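Local coordinates for protein Xaa-Pro Dipeptidase (Alteromonas macleodii, PDB 2QS8) that probably acts as a metal-dependent carboxypeptidase or dipeptidase of the amidohydrolase superfamily, and holds methionine in its active site, at residues 59-64 with 383-388; 74-79 with 293-298. One frame throughout, in Å; residues are numbered along the deposited sequence.

Contact 1 (59-64 with 383-388) lies in the beta-rich part formed by both chain ends, and contact 2 (74-79 with 293-298) on the TIM barrel by the active site. Their centres are about 36 Å apart and their nearest atoms about 20 Å, so they do not touch. Contact 1 pairs strand 60-67 with strand 383-386. Contact 2 joins two surface loops: one follows strand 69-70, the other lies between helices 278-287 and 299-319. Along the chain contact 2 is nested inside the loop closed by contact 1. The chain runs from the sheet of contact 1 past His69 and His71, which bind magnesium, into the first loop of contact 2, near the bound methionine.

Contact 1: 59-64 with 383-388; sequences HTVLPG and LIAVKG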
ATOM      1  N   HIS A  59      56.661  11.267  20.603  1.00 38.87           N
ATOM      2  CA  HIS A  59      55.383  11.341  19.897  1.00 36.98           C
ATOM      3  C   HIS A  59      54.279  11.988  20.726  1.00 35.74           C
ATOM      4  O   HIS A  59      54.390  12.135  21.944  1.00 34.77           O
ATOM      5  CB  HIS A  59      54.901   9.945  19.525  1.00 37.66           C
ATOM      6  CG  HIS A  59      55.761   9.245  18.522  1.00 40.69           C
ATOM      7  ND1 HIS A  59      55.453   9.207  17.179  1.00 41.42           N
ATOM      8  CD2 HIS A  59      56.901   8.532  18.670  1.00 41.40           C
ATOM      9  CE1 HIS A  59      56.365   8.494  16.542  1.00 41.60           C
ATOM     10  NE2 HIS A  59      57.255   8.073  17.424  1.00 42.60           N
ATOM     11  N   THR A  60      53.208  12.374  20.038  1.00 33.71           N
ATOM     12  CA  THR A  60      52.034  12.933  20.674  1.00 31.71           C
ATOM     13  C   THR A  60      50.992  11.835  20.496  1.00 31.22           C
ATOM     14  O   THR A  60      50.729  11.399  19.375  1.00 31.60           O
ATOM     15  CB  THR A  60      51.542  14.211  19.979  1.00 32.64           C
ATOM     16  OG1 THR A  60      52.505  15.261  20.155  1.00 33.58           O
ATOM     17  CG2 THR A  60      50.194  14.646  20.553  1.00 32.57           C
ATOM     18  N   VAL A  61      50.435  11.364  21.606  1.00 30.11           N
ATOM     19  CA  VAL A  61      49.435  10.310  21.582  1.00 28.67           C
ATOM     20  C   VAL A  61      48.033  10.915  21.639  1.00 29.24           C
ATOM     21  O   VAL A  61      47.803  11.924  22.318  1.00 29.20           O
ATOM     22  CB  VAL A  61      49.630   9.335  22.777  1.00 30.09           C
ATOM     23  CG1 VAL A  61      48.495   8.323  22.823  1.00 29.21           C
ATOM     24  CG2 VAL A  61      50.972   8.621  22.653  1.00 27.96           C
ATOM     25  N   LEU A  62      47.107  10.309  20.901  1.00 27.31           N
ATOM     26  CA  LEU A  62      45.722  10.765  20.887  1.00 24.82           C
ATOM     27  C   LEU A  62      44.818   9.535  20.903  1.00 23.13           C
ATOM     28  O   LEU A  62      45.272   8.411  20.680  1.00 22.81           O
ATOM     29  CB  LEU A  62      45.418  11.583  19.622  1.00 25.07           C
ATOM     30  CG  LEU A  62      46.390  12.669  19.149  1.00 26.71           C
ATOM     31  CD1 LEU A  62      47.464  12.038  18.281  1.00 23.01           C
ATOM     32  CD2 LEU A  62      45.649  13.730  18.356  1.00 23.99           C
ATOM     33  N   PRO A  63      43.530   9.722  21.211  1.00 22.11           N
ATOM     34  CA  PRO A  63      42.697   8.521  21.200  1.00 24.01           C
ATOM     35  C   PRO A  63      42.393   8.216  19.731  1.00 25.57           C
ATOM     36  O   PRO A  63      42.586   9.079  18.876  1.00 25.11           O
ATOM     37  CB  PRO A  63      41.468   8.939  22.008  1.00 22.99           C
ATOM     38  CG  PRO A  63      41.389  10.410  21.805  1.00 22.31           C
ATOM     39  CD  PRO A  63      42.821  10.873  21.789  1.00 22.90           C
ATOM     40  N   GLY A  64      41.958   6.995  19.433  1.00 25.60           N
ATOM     41  CA  GLY A  64      41.648   6.643  18.060  1.00 25.44           C
ATOM     42  C   GLY A  64      40.685   7.626  17.425  1.00 25.85           C
ATOM     43  O   GLY A  64      39.702   8.015  18.043  1.00 27.27           O
ATOM     44  N   LEU A 383      44.267   3.748  20.543  1.00 26.11           N
ATOM     45  CA  LEU A 383      45.165   4.898  20.562  1.00 27.30           C
ATOM     46  C   LEU A 383      46.023   5.050  19.314  1.00 27.62           C
ATOM     47  O   LEU A 383      46.362   4.075  18.642  1.00 28.28           O
ATOM     48  CB  LEU A 383      46.107   4.827  21.773  1.00 27.60           C
ATOM     49  CG  LEU A 383      45.557   4.520  23.168  1.00 28.42           C
ATOM     50  CD1 LEU A 383      45.357   3.018  23.309  1.00 26.64           C
ATOM     51  CD2 LEU A 383      46.538   5.028  24.231  1.00 29.47           C
ATOM     52  N   ILE A 384      46.385   6.289  19.020  1.00 27.76           N
ATOM     53  CA  ILE A 384      47.237   6.575  17.883  1.00 28.49           C
ATOM     54  C   ILE A 384      48.332   7.526  18.351  1.00 30.19           C
ATOM     55  O   ILE A 384      48.231   8.124  19.427  1.00 28.89           O
ATOM     56  CB  ILE A 384      46.459   7.251  16.727  1.00 27.09           C
ATOM     57  CG1 ILE A 384      45.955   8.625  17.173  1.00 27.44           C
ATOM     58  CG2 ILE A 384      45.294   6.369  16.297  1.00 25.25           C
ATOM     59  CD1 ILE A 384      45.449   9.495  16.031  1.00 26.33           C
ATOM     60  N   ALA A 385      49.380   7.661  17.547  1.00 30.34           N
ATOM     61  CA  ALA A 385      50.485   8.544  17.883  1.00 31.45           C
ATOM     62  C   ALA A 385      51.009   9.172  16.604  1.00 32.41           C
ATOM     63  O   ALA A 385      50.840   8.615  15.528  1.00 33.28           O
ATOM     64  CB  ALA A 385      51.577   7.767  18.576  1.00 30.56           C
ATOM     65  N   VAL A 386      51.639  10.335  16.723  1.00 34.31           N
ATOM     66  CA  VAL A 386      52.176  11.035  15.565  1.00 35.06           C
ATOM     67  C   VAL A 386      53.333  11.905  16.022  1.00 36.57           C
ATOM     68  O   VAL A 386      53.349  12.351  17.167  1.00 35.61           O
ATOM     69  CB  VAL A 386      51.098  11.939  14.920  1.00 36.27           C
ATOM     70  CG1 VAL A 386      50.599  12.962  15.929  1.00 37.33           C
ATOM     71  CG2 VAL A 386      51.656  12.630  13.698  1.00 36.14           C
ATOM     72  N   LYS A 387      54.304  12.129  15.139  1.00 37.25           N
ATOM     73  CA  LYS A 387      55.446  12.974  15.461  1.00 38.26           C
ATOM     74  C   LYS A 387      55.043  14.414  15.185  1.00 37.92           C
ATOM     75  O   LYS A 387      54.694  14.769  14.059  1.00 39.89           O
ATOM     76  CB  LYS A 387      56.653  12.606  14.600  1.00 40.05           C
ATOM     77  CG  LYS A 387      57.267  11.257  14.922  1.00 43.45           C
ATOM     78  CD  LYS A 387      58.432  10.962  13.988  1.00 46.86           C
ATOM     79  CE  LYS A 387      58.993   9.566  14.205  1.00 49.12           C
ATOM     80  NZ  LYS A 387      60.082   9.241  13.230  1.00 51.82           N
ATOM     81  N   GLY A 388      55.071  15.245  16.217  1.00 37.35           N
ATOM     82  CA  GLY A 388      54.698  16.634  16.040  1.00 36.07           C
ATOM     83  C   GLY A 388      53.546  17.023  16.936  1.00 35.89           C
ATOM     84  O   GLY A 388      52.970  16.179  17.614  1.00 34.65           O
TER
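Thr60 chi1 (-67°) puts OG1 beside its own backbone N, toward Gly388 O, and Ile384 chi1 (65°) swings CG1 over to Leu62. Both side chains stand on one face of an antiparallel strand pair, 60-63 with 383-386, in the small beta domain that N- and C-terminal strands form beside the TIM barrel, as in other amidohydrolases. Thr60 with Val386 and Leu62 with Ile384 are hydrogen-bonded pairs. Each has two backbone bonds; Ile384 N to Leu62 O is nearly straight at 2.9 Å, while Val386 N to Thr60 O is more bent. On the same face Leu62 crosses Ile384 obliquely, with Leu62 CB and CD1 both 3.9 Å from Ile384 CG1. Leu62 CD1 also reaches Val386 CG1 at 4.0 Å. On the other face Val61 CG2 meets Ala385 CB at 4.2 Å, and Leu56 of strand 52-56 packs on both residues. Strand 60-67 also bonds to strand 9-16, and strand 383-386 to strand 400-405. At the end of the pair His59 and Lys387 run side by side, and Lys387 CG lies 3.3 Å from His59 CE1. Thr60, already in the last backbone pair, also donates from OG1 to Gly388 O at 2.7 Å, from above the carbonyl plane.

Contact 2: 74-79 with 293-298; sequences QEYQSK and FFPEIV
Aromatic contacts centre on Tyr76, whose CG is anti to the backbone N (chi1 -157°), so that the ring reaches Phe293 and Phe294. Tyr76 CE2 lies 3.5 Å from both CD1 and CE1 of Phe294. The two rings cross obliquely, with planes at 39°. Phe293 comes to the edge of the Tyr76 ring, in its plane, with Phe293 CE2 4.0 Å from Tyr76 CD2. Phe293 CD2 in turn lies over the face of the Phe294 ring.

A CH-pi contact sets Ser78 CB over one face of the Phe293 ring, 3.8 Å from its centroid. Ser78 OG is used elsewhere, in a bond to Gln81 N. Segments 74-79 and 293-298 are loops of the TIM-barrel amidohydrolase fold, close to the active site: the Tyr76 side chain is about 8 Å from the bound methionine. Phe294 also packs on Leu202, a residue of the methionine pocket.

Polar contact is made by the backbone. Lys79 N donates to Phe293 O at 3.1 Å, in the carbonyl plane and on a lone pair.

Van der Waals contacts complete the join. Tyr76 OH meets Pro295 CD tip to tip at 3.4 Å. The Lys79 chain bends at chi3 (63°), and Lys79 CD packs 3.7 Å from Phe294 O and 4.0 Å from Pro295 CA.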
ATOM      1  N   GLN A  74      33.955   2.332  -2.663  1.00 26.59           N
ATOM      2  CA  GLN A  74      33.856   3.215  -3.812  1.00 27.16           C
ATOM      3  C   GLN A  74      34.769   4.424  -3.663  1.00 26.94           C
ATOM      4  O   GLN A  74      35.161   4.787  -2.550  1.00 24.97           O
ATOM      5  CB  GLN A  74      32.407   3.672  -4.000  1.00 27.66           C
ATOM      6  CG  GLN A  74      31.923   4.667  -2.969  1.00 28.36           C
ATOM      7  CD  GLN A  74      30.408   4.775  -2.925  1.00 29.94           C
ATOM      8  OE1 GLN A  74      29.725   3.904  -2.383  1.00 28.47           O
ATOM      9  NE2 GLN A  74      29.871   5.844  -3.504  1.00 28.46           N
ATOM     10  N   GLU A  75      35.125   5.008  -4.802  1.00 26.06           N
ATOM     11  CA  GLU A  75      35.953   6.214  -4.896  1.00 25.30           C
ATOM     12  C   GLU A  75      35.537   6.862  -6.202  1.00 23.76           C
ATOM     13  O   GLU A  75      35.745   6.289  -7.272  1.00 24.85           O
ATOM     14  CB  GLU A  75      37.439   5.885  -4.949  1.00 25.99           C
ATOM     15  CG  GLU A  75      37.972   5.271  -3.676  1.00 30.68           C
ATOM     16  CD  GLU A  75      39.485   5.319  -3.594  1.00 30.49           C
ATOM     17  OE1 GLU A  75      40.139   4.958  -4.596  1.00 29.83           O
ATOM     18  OE2 GLU A  75      40.005   5.710  -2.525  1.00 28.65           O
ATOM     19  N   TYR A  76      34.950   8.047  -6.118  1.00 23.69           N
ATOM     20  CA  TYR A  76      34.471   8.729  -7.314  1.00 27.01           C
ATOM     21  C   TYR A  76      35.537   8.945  -8.386  1.00 28.28           C
ATOM     22  O   TYR A  76      36.591   9.521  -8.121  1.00 29.21           O
ATOM     23  CB  TYR A  76      33.846  10.086  -6.965  1.00 27.51           C
ATOM     24  CG  TYR A  76      32.879  10.532  -8.026  1.00 29.25           C
ATOM     25  CD1 TYR A  76      31.605   9.971  -8.104  1.00 29.27           C
ATOM     26  CD2 TYR A  76      33.273  11.413  -9.034  1.00 31.41           C
ATOM     27  CE1 TYR A  76      30.753  10.260  -9.159  1.00 30.13           C
ATOM     28  CE2 TYR A  76      32.426  11.712 -10.098  1.00 30.79           C
ATOM     29  CZ  TYR A  76      31.166  11.125 -10.157  1.00 31.72           C
ATOM     30  OH  TYR A  76      30.328  11.369 -11.227  1.00 32.90           O
ATOM     31  N   GLN A  77      35.246   8.478  -9.594  1.00 27.80           N
ATOM     32  CA  GLN A  77      36.155   8.628 -10.724  1.00 27.88           C
ATOM     33  C   GLN A  77      35.433   9.369 -11.839  1.00 28.50           C
ATOM     34  O   GLN A  77      34.212   9.259 -11.982  1.00 28.01           O
ATOM     35  CB  GLN A  77      36.605   7.259 -11.244  1.00 29.65           C
ATOM     36  CG  GLN A  77      37.532   6.497 -10.311  1.00 31.56           C
ATOM     37  CD  GLN A  77      37.904   5.132 -10.844  1.00 34.54           C
ATOM     38  OE1 GLN A  77      37.050   4.255 -10.981  1.00 35.16           O
ATOM     39  NE2 GLN A  77      39.182   4.942 -11.149  1.00 36.71           N
ATOM     40  N   SER A  78      36.191  10.122 -12.625  1.00 27.29           N
ATOM     41  CA  SER A  78      35.646  10.863 -13.754  1.00 24.80           C
ATOM     42  C   SER A  78      35.005   9.891 -14.754  1.00 23.23           C
ATOM     43  O   SER A  78      35.241   8.676 -14.695  1.00 21.95           O
ATOM     44  CB  SER A  78      36.771  11.617 -14.467  1.00 24.56           C
ATOM     45  OG  SER A  78      37.699  10.704 -15.030  1.00 22.67           O
ATOM     46  N   LYS A  79      34.197  10.440 -15.660  1.00 22.09           N
ATOM     47  CA  LYS A  79      33.550   9.651 -16.695  1.00 21.43           C
ATOM     48  C   LYS A  79      34.605   8.889 -17.498  1.00 22.39           C
ATOM     49  O   LYS A  79      34.427   7.717 -17.823  1.00 23.54           O
ATOM     50  CB  LYS A  79      32.753  10.554 -17.636  1.00 22.47           C
ATOM     51  CG  LYS A  79      31.516  11.171 -17.007  1.00 21.07           C
ATOM     52  CD  LYS A  79      30.775  12.073 -17.998  1.00 21.95           C
ATOM     53  CE  LYS A  79      30.253  11.289 -19.197  1.00 23.30           C
ATOM     54  NZ  LYS A  79      29.566  12.185 -20.166  1.00 22.39           N
ATOM     55  N   PHE A 293      34.098  15.851 -16.384  1.00 32.02           N
ATOM     56  CA  PHE A 293      34.572  15.077 -15.246  1.00 29.75           C
ATOM     57  C   PHE A 293      33.313  14.427 -14.671  1.00 28.62           C
ATOM     58  O   PHE A 293      33.252  13.208 -14.499  1.00 26.59           O
ATOM     59  CB  PHE A 293      35.217  15.969 -14.192  1.00 31.56           C
ATOM     60  CG  PHE A 293      35.770  15.207 -13.023  1.00 34.66           C
ATOM     61  CD1 PHE A 293      37.070  14.723 -13.049  1.00 33.24           C
ATOM     62  CD2 PHE A 293      34.973  14.933 -11.912  1.00 34.35           C
ATOM     63  CE1 PHE A 293      37.567  13.985 -11.994  1.00 35.84           C
ATOM     64  CE2 PHE A 293      35.461  14.192 -10.855  1.00 34.03           C
ATOM     65  CZ  PHE A 293      36.762  13.715 -10.895  1.00 35.13           C
ATOM     66  N   PHE A 294      32.320  15.270 -14.393  1.00 26.52           N
ATOM     67  CA  PHE A 294      31.029  14.846 -13.865  1.00 28.65           C
ATOM     68  C   PHE A 294      30.030  14.736 -15.026  1.00 30.33           C
ATOM     69  O   PHE A 294      30.254  15.269 -16.116  1.00 28.84           O
ATOM     70  CB  PHE A 294      30.462  15.886 -12.882  1.00 28.40           C
ATOM     71  CG  PHE A 294      31.250  16.039 -11.596  1.00 29.43           C
ATOM     72  CD1 PHE A 294      31.346  14.988 -10.689  1.00 27.11           C
ATOM     73  CD2 PHE A 294      31.859  17.254 -11.278  1.00 26.52           C
ATOM     74  CE1 PHE A 294      32.035  15.146  -9.484  1.00 28.46           C
ATOM     75  CE2 PHE A 294      32.553  17.420 -10.076  1.00 27.93           C
ATOM     76  CZ  PHE A 294      32.640  16.370  -9.179  1.00 28.28           C
ATOM     77  N   PRO A 295      28.926  14.008 -14.815  1.00 30.09           N
ATOM     78  CA  PRO A 295      27.937  13.898 -15.888  1.00 29.85           C
ATOM     79  C   PRO A 295      27.388  15.323 -16.028  1.00 30.01           C
ATOM     80  O   PRO A 295      27.462  16.105 -15.076  1.00 29.47           O
ATOM     81  CB  PRO A 295      26.911  12.932 -15.309  1.00 29.62           C
ATOM     82  CG  PRO A 295      27.765  12.025 -14.460  1.00 30.33           C
ATOM     83  CD  PRO A 295      28.692  12.995 -13.769  1.00 29.75           C
ATOM     84  N   GLU A 296      26.847  15.665 -17.190  1.00 29.21           N
ATOM     85  CA  GLU A 296      26.322  17.007 -17.400  1.00 31.24           C
ATOM     86  C   GLU A 296      25.226  17.420 -16.420  1.00 30.40           C
ATOM     87  O   GLU A 296      25.122  18.590 -16.055  1.00 29.68           O
ATOM     88  CB  GLU A 296      25.803  17.160 -18.838  1.00 33.77           C
ATOM     89  CG  GLU A 296      26.891  17.127 -19.904  1.00 39.01           C
ATOM     90  CD  GLU A 296      28.082  18.022 -19.566  1.00 43.07           C
ATOM     91  OE1 GLU A 296      27.875  19.229 -19.318  1.00 44.65           O
ATOM     92  OE2 GLU A 296      29.227  17.514 -19.550  1.00 45.53           O
ATOM     93  N   ILE A 297      24.412  16.463 -15.993  1.00 30.39           N
ATOM     94  CA  ILE A 297      23.320  16.755 -15.069  1.00 29.54           C
ATOM     95  C   ILE A 297      23.836  16.972 -13.635  1.00 30.76           C
ATOM     96  O   ILE A 297      23.199  17.670 -12.835  1.00 29.98           O
ATOM     97  CB  ILE A 297      22.257  15.620 -15.111  1.00 28.52           C
ATOM     98  CG1 ILE A 297      21.004  16.037 -14.354  1.00 27.75           C
ATOM     99  CG2 ILE A 297      22.823  14.346 -14.531  1.00 28.80           C
ATOM    100  CD1 ILE A 297      19.821  15.125 -14.589  1.00 27.86           C
ATOM    101  N   VAL A 298      25.003  16.393 -13.341  1.00 29.70           N
ATOM    102  CA  VAL A 298      25.642  16.500 -12.031  1.00 29.76           C
ATOM    103  C   VAL A 298      26.495  17.774 -11.876  1.00 31.38           C
ATOM    104  O   VAL A 298      26.459  18.435 -10.835  1.00 30.40           O
ATOM    105  CB  VAL A 298      26.563  15.278 -11.764  1.00 29.99           C
ATOM    106  CG1 VAL A 298      27.345  15.481 -10.470  1.00 30.08           C
ATOM    107  CG2 VAL A 298      25.743  14.004 -11.696  1.00 28.90           C
TER